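Local coordinates for protein Two-component system sensor histidine kinase (Bacteroides thetaiotaomicron, PDB 3OTT) that probably senses saccharides through its extracellular beta-propeller and beta-sandwich region and passes the signal on as a histidine kinase, at residues G439-K448 with Q456-S464; G483-K493 with K497-K507. All coordinates share one frame; numbering follows the deposited sequence.

Contacts 1 and 2 lie in series along the chain, 439-448 with 456-464 closing before 483-493 with 497-507 opens, and their centres are about 16 Å apart. Each pairs antiparallel strands of a beta-propeller blade: strands 441-445 and 457-463 are the last two of the set that starts at 421-426, and strands 485-489 and 495-499 are the middle two of the next four-stranded sheet, 474-508. The two touch directly: Arg503 of contact 2 donates from NH2 to Asn462 O and lies against the Tyr463 ring in a cation-pi contact. Arg503 thus helps to tie successive blades of the extracellular sensor region, and the centre of each contact lies about 43 Å from the centre of the chain.

Contact 1 (G439-K448 with Q456-S464); sequences GGIFVVDKHK and QYIAEQNYS
Ile441 and Tyr463, and Val443 and Gln461, are the hydrogen-bonded pairs of an antiparallel strand pairing, with Phe442 and Asn462 a non-hydrogen-bonded pair between them; strands 441-445 and 457-463 are the outer two of a propeller blade. Tyr463 N reaches Ile441 O at 2.7 Å, and Val443 N meets Gln461 O with 177° at the hydrogen.

Side-chain amide and carboxylate bonds extend the pairing at both ends. With CG anti to the backbone N (chi1 171°), Asn462 lies alongside Phe442; ND2 sits over the centre of that ring, 3.6 Å above its plane, and donates to Gly439 O at 2.9 Å, nearly along the C=O axis. At the other end Glu460, bent at chi2, brings OE1 to Asp445 N at 3.0 Å, the N-H lying well above the carboxylate plane. Its OE2 takes the Tyr457 hydroxyl on the syn lone pair, and Asp445 OD1 caps the following helix by accepting from Lys448 N.

Apolar contacts accompany these bonds. Val444 divides its branches, CG1 against Tyr457 CE2 (3.7 Å) and CG2 against Ala459 CB (3.8 Å), while Ala459 CB also meets the Phe442 ring edge. On the other face Val443 CG2 touches the edge of Tyr463.

Glu460 therefore continues the pairing where strand 457-463 is broken, its two bonds holding the carboxylate; Lys448 NZ, 4.4 Å from OE2, probably offsets its charge in part, with nearby Asp445 acting against it.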
loop_
_atom_site.group_PDB
_atom_site.type_symbol
_atom_site.label_atom_id
_atom_site.label_comp_id
_atom_site.label_asym_id
_atom_site.label_seq_id
_atom_site.Cartn_x
_atom_site.Cartn_y
_atom_site.Cartn_z
ATOM N N GLY B 439 -18.574 -22.971 -25.758
ATOM C CA GLY B 439 -18.027 -24.051 -26.578
ATOM C C GLY B 439 -18.268 -25.463 -26.067
ATOM O O GLY B 439 -17.631 -26.409 -26.509
ATOM N N GLY B 440 -19.173 -25.649 -25.128
ATOM C CA GLY B 440 -19.325 -26.992 -24.576
ATOM C C GLY B 440 -18.099 -27.530 -23.841
ATOM O O GLY B 440 -17.411 -26.786 -23.146
ATOM N N ILE B 441 -17.868 -28.849 -23.953
ATOM C CA ILE B 441 -16.700 -29.501 -23.341
ATOM C C ILE B 441 -15.690 -30.010 -24.406
ATOM O O ILE B 441 -16.045 -30.584 -25.441
ATOM C CB ILE B 441 -17.139 -30.705 -22.448
ATOM C CG1 ILE B 441 -18.054 -30.241 -21.288
ATOM C CG2 ILE B 441 -15.917 -31.486 -21.915
ATOM C CD1 ILE B 441 -19.014 -31.401 -20.785
ATOM N N PHE B 442 -14.424 -29.782 -24.148
ATOM C CA PHE B 442 -13.361 -30.258 -25.040
ATOM C C PHE B 442 -12.572 -31.342 -24.302
ATOM O O PHE B 442 -12.289 -31.213 -23.078
ATOM C CB PHE B 442 -12.385 -29.109 -25.377
ATOM C CG PHE B 442 -13.032 -27.967 -26.108
ATOM C CD1 PHE B 442 -13.752 -26.969 -25.430
ATOM C CD2 PHE B 442 -12.911 -27.870 -27.483
ATOM C CE1 PHE B 442 -14.363 -25.879 -26.157
ATOM C CE2 PHE B 442 -13.548 -26.812 -28.205
ATOM C CZ PHE B 442 -14.248 -25.829 -27.533
ATOM N N VAL B 443 -12.220 -32.396 -25.038
ATOM C CA VAL B 443 -11.384 -33.462 -24.528
ATOM C C VAL B 443 -10.142 -33.492 -25.398
ATOM O O VAL B 443 -10.266 -33.688 -26.617
ATOM C CB VAL B 443 -12.088 -34.794 -24.580
ATOM C CG1 VAL B 443 -11.175 -35.874 -24.033
ATOM C CG2 VAL B 443 -13.455 -34.735 -23.816
ATOM N N VAL B 444 -8.981 -33.221 -24.790
ATOM C CA VAL B 444 -7.726 -32.984 -25.498
ATOM C C VAL B 444 -6.606 -33.914 -25.006
ATOM O O VAL B 444 -6.457 -34.173 -23.792
ATOM C CB VAL B 444 -7.259 -31.530 -25.257
ATOM C CG1 VAL B 444 -5.785 -31.326 -25.614
ATOM C CG2 VAL B 444 -8.141 -30.500 -26.042
ATOM N N ASP B 445 -5.821 -34.421 -25.933
ATOM C CA ASP B 445 -4.684 -35.230 -25.571
ATOM C C ASP B 445 -3.604 -34.367 -24.869
ATOM O O ASP B 445 -3.004 -33.499 -25.483
ATOM C CB ASP B 445 -4.133 -35.951 -26.795
ATOM C CG ASP B 445 -2.969 -36.925 -26.431
ATOM O OD1 ASP B 445 -1.929 -36.470 -25.893
ATOM O OD2 ASP B 445 -3.097 -38.138 -26.692
ATOM N N LYS B 446 -3.391 -34.594 -23.583
ATOM C CA LYS B 446 -2.531 -33.711 -22.781
ATOM C C LYS B 446 -1.087 -33.555 -23.346
ATOM O O LYS B 446 -0.625 -32.426 -23.604
ATOM C CB LYS B 446 -2.499 -34.182 -21.333
ATOM C CG LYS B 446 -1.967 -33.141 -20.363
ATOM C CD LYS B 446 -1.935 -33.669 -18.996
ATOM C CE LYS B 446 -0.613 -34.497 -18.750
ATOM N NZ LYS B 446 -0.376 -34.542 -17.280
ATOM N N HIS B 447 -0.408 -34.675 -23.597
ATOM C CA HIS B 447 0.982 -34.592 -24.135
ATOM C C HIS B 447 1.093 -33.954 -25.500
ATOM O O HIS B 447 1.996 -33.163 -25.723
ATOM C CB HIS B 447 1.750 -35.916 -24.042
ATOM C CG HIS B 447 2.036 -36.302 -22.617
ATOM N ND1 HIS B 447 2.153 -37.611 -22.189
ATOM C CD2 HIS B 447 2.189 -35.531 -21.508
ATOM C CE1 HIS B 447 2.385 -37.626 -20.883
ATOM N NE2 HIS B 447 2.405 -36.375 -20.446
ATOM N N LYS B 448 0.165 -34.255 -26.408
ATOM C CA LYS B 448 0.179 -33.575 -27.688
ATOM C C LYS B 448 -0.100 -32.071 -27.524
ATOM O O LYS B 448 0.550 -31.232 -28.120
ATOM C CB LYS B 448 -0.752 -34.284 -28.701
ATOM C CG LYS B 448 -0.004 -35.321 -29.480
ATOM C CD LYS B 448 -0.867 -36.433 -30.031
ATOM C CE LYS B 448 -1.863 -35.935 -31.086
ATOM N NZ LYS B 448 -2.016 -37.020 -32.106
ATOM N N GLN B 456 -2.701 -22.793 -32.631
ATOM C CA GLN B 456 -4.045 -23.277 -32.433
ATOM C C GLN B 456 -4.088 -24.850 -32.315
ATOM O O GLN B 456 -3.733 -25.574 -33.226
ATOM C CB GLN B 456 -4.890 -22.802 -33.603
ATOM C CG GLN B 456 -6.398 -22.939 -33.421
ATOM C CD GLN B 456 -7.193 -22.380 -34.632
ATOM O OE1 GLN B 456 -7.037 -22.842 -35.771
ATOM N NE2 GLN B 456 -8.060 -21.409 -34.368
ATOM N N TYR B 457 -4.575 -25.390 -31.224
ATOM C CA TYR B 457 -4.695 -26.836 -31.132
ATOM C C TYR B 457 -6.099 -27.367 -31.505
ATOM O O TYR B 457 -7.119 -26.868 -30.987
ATOM C CB TYR B 457 -4.353 -27.282 -29.725
ATOM C CG TYR B 457 -4.172 -28.765 -29.671
ATOM C CD1 TYR B 457 -2.973 -29.344 -30.139
ATOM C CD2 TYR B 457 -5.193 -29.612 -29.224
ATOM C CE1 TYR B 457 -2.797 -30.689 -30.119
ATOM C CE2 TYR B 457 -5.013 -30.982 -29.217
ATOM C CZ TYR B 457 -3.799 -31.505 -29.662
ATOM O OH TYR B 457 -3.560 -32.867 -29.701
ATOM N N ILE B 458 -6.160 -28.395 -32.353
ATOM C CA ILE B 458 -7.451 -29.007 -32.647
ATOM C C ILE B 458 -7.791 -30.215 -31.733
ATOM O O ILE B 458 -7.108 -31.254 -31.749
ATOM C CB ILE B 458 -7.606 -29.442 -34.133
ATOM C CG1 ILE B 458 -7.021 -28.407 -35.125
ATOM C CG2 ILE B 458 -9.060 -29.844 -34.415
ATOM C CD1 ILE B 458 -7.817 -27.103 -35.342
ATOM N N ALA B 459 -8.863 -30.068 -30.972
ATOM C CA ALA B 459 -9.245 -30.997 -29.925
ATOM C C ALA B 459 -9.665 -32.292 -30.530
ATOM O O ALA B 459 -10.400 -32.279 -31.489
ATOM C CB ALA B 459 -10.422 -30.453 -29.134
ATOM N N GLU B 460 -9.282 -33.401 -29.910
ATOM C CA GLU B 460 -9.694 -34.724 -30.386
ATOM C C GLU B 460 -11.240 -34.871 -30.345
ATOM O O GLU B 460 -11.835 -35.473 -31.225
ATOM C CB GLU B 460 -9.015 -35.838 -29.545
ATOM C CG GLU B 460 -7.510 -36.133 -29.905
ATOM C CD GLU B 460 -6.496 -35.046 -29.476
ATOM O OE1 GLU B 460 -6.796 -34.108 -28.723
ATOM O OE2 GLU B 460 -5.344 -35.103 -29.919
ATOM N N GLN B 461 -11.872 -34.332 -29.302
ATOM C CA GLN B 461 -13.307 -34.536 -29.092
ATOM C C GLN B 461 -13.903 -33.269 -28.575
ATOM O O GLN B 461 -13.235 -32.486 -27.860
ATOM C CB GLN B 461 -13.601 -35.656 -28.059
ATOM C CG GLN B 461 -13.135 -37.093 -28.450
ATOM C CD GLN B 461 -13.541 -38.219 -27.415
ATOM O OE1 GLN B 461 -13.551 -38.004 -26.205
ATOM N NE2 GLN B 461 -13.873 -39.401 -27.921
ATOM N N ASN B 462 -15.200 -33.111 -28.833
ATOM C CA ASN B 462 -15.962 -31.964 -28.273
ATOM C C ASN B 462 -17.327 -32.482 -27.942
ATOM O O ASN B 462 -17.872 -33.315 -28.648
ATOM C CB ASN B 462 -15.928 -30.748 -29.252
ATOM C CG ASN B 462 -16.889 -29.576 -28.841
ATOM O OD1 ASN B 462 -17.935 -29.351 -29.507
ATOM N ND2 ASN B 462 -16.533 -28.824 -27.778
ATOM N N TYR B 463 -17.860 -32.099 -26.788
ATOM C CA TYR B 463 -19.242 -32.448 -26.447
ATOM C C TYR B 463 -20.053 -31.148 -26.545
ATOM O O TYR B 463 -19.645 -30.141 -25.967
ATOM C CB TYR B 463 -19.324 -33.031 -25.017
ATOM C CG TYR B 463 -18.887 -34.480 -24.914
ATOM C CD1 TYR B 463 -17.589 -34.825 -24.521
ATOM C CD2 TYR B 463 -19.767 -35.522 -25.250
ATOM C CE1 TYR B 463 -17.180 -36.171 -24.451
ATOM C CE2 TYR B 463 -19.360 -36.835 -25.216
ATOM C CZ TYR B 463 -18.073 -37.155 -24.807
ATOM O OH TYR B 463 -17.730 -38.482 -24.744
ATOM N N SER B 464 -21.221 -31.176 -27.201
ATOM C CA SER B 464 -22.028 -29.970 -27.325
ATOM C C SER B 464 -23.545 -30.273 -27.421
ATOM O O SER B 464 -23.952 -31.438 -27.340
ATOM C CB SER B 464 -21.608 -29.259 -28.583
ATOM O OG SER B 464 -22.004 -30.037 -29.685
#

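Contact 2 (G483-K493 with K497-K507)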
loop_
_atom_site.group_PDB
_atom_site.type_symbol
_atom_site.label_atom_id
_atom_site.label_comp_id
_atom_site.label_asym_id
_atom_site.label_seq_id
_atom_site.Cartn_x
_atom_site.Cartn_y
_atom_site.Cartn_z
ATOM N N GLY B 483 -16.207 -44.510 -13.504
ATOM C CA GLY B 483 -15.911 -44.214 -14.891
ATOM C C GLY B 483 -16.861 -43.257 -15.653
ATOM O O GLY B 483 -16.969 -43.402 -16.876
ATOM N N ASN B 484 -17.541 -42.309 -14.983
ATOM C CA ASN B 484 -18.380 -41.305 -15.685
ATOM C C ASN B 484 -17.944 -39.907 -15.442
ATOM O O ASN B 484 -17.255 -39.647 -14.487
ATOM C CB ASN B 484 -19.841 -41.325 -15.197
ATOM C CG ASN B 484 -20.465 -42.677 -15.319
ATOM O OD1 ASN B 484 -20.593 -43.202 -16.412
ATOM N ND2 ASN B 484 -20.840 -43.268 -14.177
ATOM N N VAL B 485 -18.440 -38.984 -16.255
ATOM C CA VAL B 485 -18.167 -37.578 -16.078
ATOM C C VAL B 485 -19.503 -36.866 -15.866
ATOM O O VAL B 485 -20.434 -36.977 -16.686
ATOM C CB VAL B 485 -17.405 -36.954 -17.290
ATOM C CG1 VAL B 485 -17.129 -35.499 -16.997
ATOM C CG2 VAL B 485 -16.103 -37.646 -17.547
ATOM N N TRP B 486 -19.597 -36.136 -14.777
ATOM C CA TRP B 486 -20.836 -35.472 -14.408
ATOM C C TRP B 486 -20.642 -33.987 -14.659
ATOM O O TRP B 486 -19.546 -33.448 -14.425
ATOM C CB TRP B 486 -21.208 -35.726 -12.936
ATOM C CG TRP B 486 -21.527 -37.167 -12.660
ATOM C CD1 TRP B 486 -20.639 -38.166 -12.395
ATOM C CD2 TRP B 486 -22.807 -37.756 -12.636
ATOM N NE1 TRP B 486 -21.280 -39.343 -12.220
ATOM C CE2 TRP B 486 -22.624 -39.134 -12.363
ATOM C CE3 TRP B 486 -24.098 -37.269 -12.850
ATOM C CZ2 TRP B 486 -23.690 -40.039 -12.272
ATOM C CZ3 TRP B 486 -25.180 -38.167 -12.760
ATOM C CH2 TRP B 486 -24.970 -39.539 -12.467
ATOM N N VAL B 487 -21.710 -33.352 -15.126
ATOM C CA VAL B 487 -21.608 -32.055 -15.777
ATOM C C VAL B 487 -22.645 -31.102 -15.179
ATOM O O VAL B 487 -23.850 -31.393 -15.215
ATOM C CB VAL B 487 -21.951 -32.211 -17.234
ATOM C CG1 VAL B 487 -21.919 -30.830 -17.932
ATOM C CG2 VAL B 487 -21.028 -33.198 -17.879
ATOM N N LEU B 488 -22.170 -30.003 -14.613
ATOM C CA LEU B 488 -23.048 -28.934 -14.145
ATOM C C LEU B 488 -23.159 -27.845 -15.255
ATOM O O LEU B 488 -22.135 -27.304 -15.694
ATOM C CB LEU B 488 -22.477 -28.402 -12.833
ATOM C CG LEU B 488 -23.179 -27.295 -12.016
ATOM C CD1 LEU B 488 -23.166 -26.019 -12.813
ATOM C CD2 LEU B 488 -24.660 -27.601 -11.559
ATOM N N LEU B 489 -24.380 -27.603 -15.756
ATOM C CA LEU B 489 -24.661 -26.538 -16.739
ATOM C C LEU B 489 -25.268 -25.286 -16.094
ATOM O O LEU B 489 -25.924 -25.377 -15.102
ATOM C CB LEU B 489 -25.561 -27.030 -17.905
ATOM C CG LEU B 489 -25.003 -28.312 -18.573
ATOM C CD1 LEU B 489 -25.527 -29.595 -17.879
ATOM C CD2 LEU B 489 -25.235 -28.359 -20.030
ATOM N N TYR B 490 -25.024 -24.116 -16.669
ATOM C CA TYR B 490 -25.521 -22.859 -16.107
ATOM C C TYR B 490 -27.049 -22.792 -16.323
ATOM O O TYR B 490 -27.554 -23.038 -17.445
ATOM C CB TYR B 490 -24.785 -21.682 -16.763
ATOM C CG TYR B 490 -25.293 -20.285 -16.387
ATOM C CD1 TYR B 490 -24.988 -19.712 -15.131
ATOM C CD2 TYR B 490 -26.082 -19.519 -17.289
ATOM C CE1 TYR B 490 -25.441 -18.427 -14.770
ATOM C CE2 TYR B 490 -26.554 -18.205 -16.931
ATOM C CZ TYR B 490 -26.205 -17.673 -15.670
ATOM O OH TYR B 490 -26.646 -16.408 -15.291
ATOM N N ASN B 491 -27.777 -22.470 -15.258
ATOM C CA ASN B 491 -29.267 -22.258 -15.328
ATOM C C ASN B 491 -30.018 -23.239 -16.258
ATOM O O ASN B 491 -30.632 -22.867 -17.245
ATOM C CB ASN B 491 -29.653 -20.775 -15.598
ATOM C CG ASN B 491 -31.143 -20.470 -15.231
ATOM O OD1 ASN B 491 -31.656 -20.938 -14.190
ATOM N ND2 ASN B 491 -31.840 -19.721 -16.103
ATOM N N ASN B 492 -29.928 -24.514 -15.895
ATOM C CA ASN B 492 -30.449 -25.648 -16.658
ATOM C C ASN B 492 -31.271 -26.531 -15.700
ATOM O O ASN B 492 -31.535 -26.135 -14.566
ATOM C CB ASN B 492 -29.265 -26.457 -17.209
ATOM C CG ASN B 492 -29.611 -27.223 -18.507
ATOM O OD1 ASN B 492 -30.279 -28.253 -18.482
ATOM N ND2 ASN B 492 -29.132 -26.714 -19.630
ATOM N N LYS B 493 -31.628 -27.727 -16.125
ATOM C CA LYS B 493 -32.441 -28.629 -15.290
ATOM C C LYS B 493 -31.668 -29.946 -15.151
ATOM O O LYS B 493 -31.255 -30.518 -16.140
ATOM C CB LYS B 493 -33.844 -28.875 -15.939
ATOM C CG LYS B 493 -34.586 -27.568 -16.416
ATOM C CD LYS B 493 -36.128 -27.690 -16.716
ATOM C CE LYS B 493 -36.469 -28.584 -17.939
ATOM N NZ LYS B 493 -37.011 -27.850 -19.193
ATOM N N LYS B 497 -24.771 -36.681 -17.439
ATOM C CA LYS B 497 -23.856 -37.766 -17.151
ATOM C C LYS B 497 -23.301 -38.227 -18.486
ATOM O O LYS B 497 -24.070 -38.624 -19.377
ATOM C CB LYS B 497 -24.537 -38.927 -16.420
ATOM C CG LYS B 497 -23.590 -40.158 -16.229
ATOM C CD LYS B 497 -24.160 -41.389 -15.464
ATOM C CE LYS B 497 -25.220 -42.141 -16.251
ATOM N NZ LYS B 497 -24.654 -43.202 -17.048
ATOM N N ILE B 498 -21.981 -38.110 -18.636
ATOM C CA ILE B 498 -21.290 -38.622 -19.798
ATOM C C ILE B 498 -20.558 -39.966 -19.533
ATOM O O ILE B 498 -19.807 -40.127 -18.556
ATOM C CB ILE B 498 -20.233 -37.634 -20.299
ATOM C CG1 ILE B 498 -20.861 -36.308 -20.621
ATOM C CG2 ILE B 498 -19.522 -38.199 -21.566
ATOM C CD1 ILE B 498 -19.868 -35.290 -20.947
ATOM N N ASN B 499 -20.792 -40.922 -20.400
ATOM C CA ASN B 499 -20.012 -42.142 -20.398
ATOM C C ASN B 499 -18.992 -41.933 -21.511
ATOM O O ASN B 499 -19.328 -42.001 -22.674
ATOM C CB ASN B 499 -20.889 -43.363 -20.604
ATOM C CG ASN B 499 -20.096 -44.651 -20.700
ATOM O OD1 ASN B 499 -18.973 -44.665 -21.210
ATOM N ND2 ASN B 499 -20.700 -45.762 -20.230
ATOM N N PRO B 500 -17.752 -41.617 -21.143
ATOM C CA PRO B 500 -16.705 -41.242 -22.061
ATOM C C PRO B 500 -16.334 -42.352 -23.057
ATOM O O PRO B 500 -15.788 -42.040 -24.104
ATOM C CB PRO B 500 -15.501 -40.948 -21.141
ATOM C CG PRO B 500 -15.799 -41.617 -19.888
ATOM C CD PRO B 500 -17.265 -41.824 -19.776
ATOM N N ARG B 501 -16.639 -43.617 -22.735
ATOM C CA ARG B 501 -16.274 -44.752 -23.581
ATOM C C ARG B 501 -17.250 -44.939 -24.731
ATOM O O ARG B 501 -16.825 -45.168 -25.847
ATOM C CB ARG B 501 -16.145 -46.038 -22.744
ATOM C CG ARG B 501 -14.873 -46.044 -21.808
ATOM C CD ARG B 501 -14.973 -47.046 -20.611
ATOM N NE ARG B 501 -16.322 -47.127 -20.013
ATOM C CZ ARG B 501 -16.788 -46.335 -19.050
ATOM N NH1 ARG B 501 -16.028 -45.374 -18.522
ATOM N NH2 ARG B 501 -18.021 -46.521 -18.605
ATOM N N THR B 502 -18.553 -44.823 -24.469
ATOM C CA THR B 502 -19.584 -44.912 -25.518
ATOM C C THR B 502 -19.974 -43.511 -26.035
ATOM O O THR B 502 -20.552 -43.369 -27.103
ATOM C CB THR B 502 -20.865 -45.587 -24.965
ATOM O OG1 THR B 502 -21.249 -44.913 -23.768
ATOM C CG2 THR B 502 -20.648 -47.096 -24.630
ATOM N N ARG B 503 -19.691 -42.481 -25.241
ATOM C CA ARG B 503 -19.968 -41.110 -25.582
ATOM C C ARG B 503 -21.445 -40.803 -25.363
ATOM O O ARG B 503 -21.931 -39.751 -25.800
ATOM C CB ARG B 503 -19.560 -40.787 -27.023
ATOM C CG ARG B 503 -18.066 -40.989 -27.296
ATOM C CD ARG B 503 -17.626 -40.088 -28.434
ATOM N NE ARG B 503 -17.632 -38.691 -27.986
ATOM C CZ ARG B 503 -17.608 -37.611 -28.781
ATOM N NH1 ARG B 503 -17.593 -37.735 -30.115
ATOM N NH2 ARG B 503 -17.610 -36.395 -28.219
ATOM N N GLU B 504 -22.150 -41.730 -24.724
ATOM C CA GLU B 504 -23.533 -41.507 -24.372
ATOM C C GLU B 504 -23.646 -40.419 -23.281
ATOM O O GLU B 504 -22.865 -40.411 -22.288
ATOM C CB GLU B 504 -24.151 -42.813 -23.865
ATOM C CG GLU B 504 -25.678 -42.711 -23.743
ATOM C CD GLU B 504 -26.343 -43.872 -22.974
ATOM O OE1 GLU B 504 -25.966 -45.068 -23.168
ATOM O OE2 GLU B 504 -27.273 -43.564 -22.187
ATOM N N VAL B 505 -24.629 -39.541 -23.463
ATOM C CA VAL B 505 -24.973 -38.472 -22.530
ATOM C C VAL B 505 -26.385 -38.644 -21.988
ATOM O O VAL B 505 -27.350 -38.675 -22.753
ATOM C CB VAL B 505 -24.890 -37.092 -23.201
ATOM C CG1 VAL B 505 -24.975 -35.974 -22.139
ATOM C CG2 VAL B 505 -23.570 -36.978 -24.028
ATOM N N THR B 506 -26.519 -38.709 -20.667
ATOM C CA THR B 506 -27.837 -38.839 -20.078
ATOM C C THR B 506 -28.140 -37.638 -19.124
ATOM O O THR B 506 -27.264 -37.218 -18.372
ATOM C CB THR B 506 -27.945 -40.136 -19.285
ATOM O OG1 THR B 506 -27.402 -41.215 -20.053
ATOM C CG2 THR B 506 -29.440 -40.445 -18.989
ATOM N N LYS B 507 -29.371 -37.139 -19.141
ATOM C CA LYS B 507 -29.779 -36.051 -18.266
ATOM C C LYS B 507 -30.450 -36.647 -17.080
ATOM O O LYS B 507 -31.471 -37.266 -17.269
ATOM C CB LYS B 507 -30.787 -35.126 -18.962
ATOM C CG LYS B 507 -31.362 -34.034 -18.041
ATOM C CD LYS B 507 -32.431 -33.168 -18.764
ATOM C CE LYS B 507 -31.823 -32.123 -19.679
ATOM N NZ LYS B 507 -30.956 -31.214 -18.893
#
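Strands 485-489 and 497-499 run antiparallel, their axes 4.8 Å apart at closest and 149° between directions. Val485 and Ile498 form a hydrogen-bonded pair, Ile498 N to Val485 O at 2.7 Å; Trp486 and Lys497 follow as a non-hydrogen-bonded pair.

The Lys497 chain runs alongside Trp486: CB stands over the six-membered ring, 3.9 Å from its centroid, and the extended start of the chain (chi1 174°, chi2 178°) carries CD to CZ2 (3.5 Å), the bend coming only beyond CD. An alanine in place of Trp486 would take away this ring face and probably leave the lysine's methylene chain freer to turn. On the opposite sheet face Val487 CG2 meets Ile498 CD1.

Polar side chains close both ends. Arg501 NH1 binds Gly483 O at 2.7 Å, on a lone pair and near the guanidinium plane. Lys507 NZ grips Asn492 OD1 and Lys493 O (2.9 Å), and also bonds Ser470 outside. Asn499 OD1 accepts from Arg501 N, an Asx turn, and from Thr502 N, the wider Asx motif; Asn499 also faces Arg503 and Glu504 in a G1 beta bulge.

Within its four-stranded blade the hairpin lies between strands 474-479 and 504-508; Asp480, just past the former, takes bonds from Trp486 NE1 and Asn484 ND2, and Leu508 of the latter touches Trp486 and Lys497.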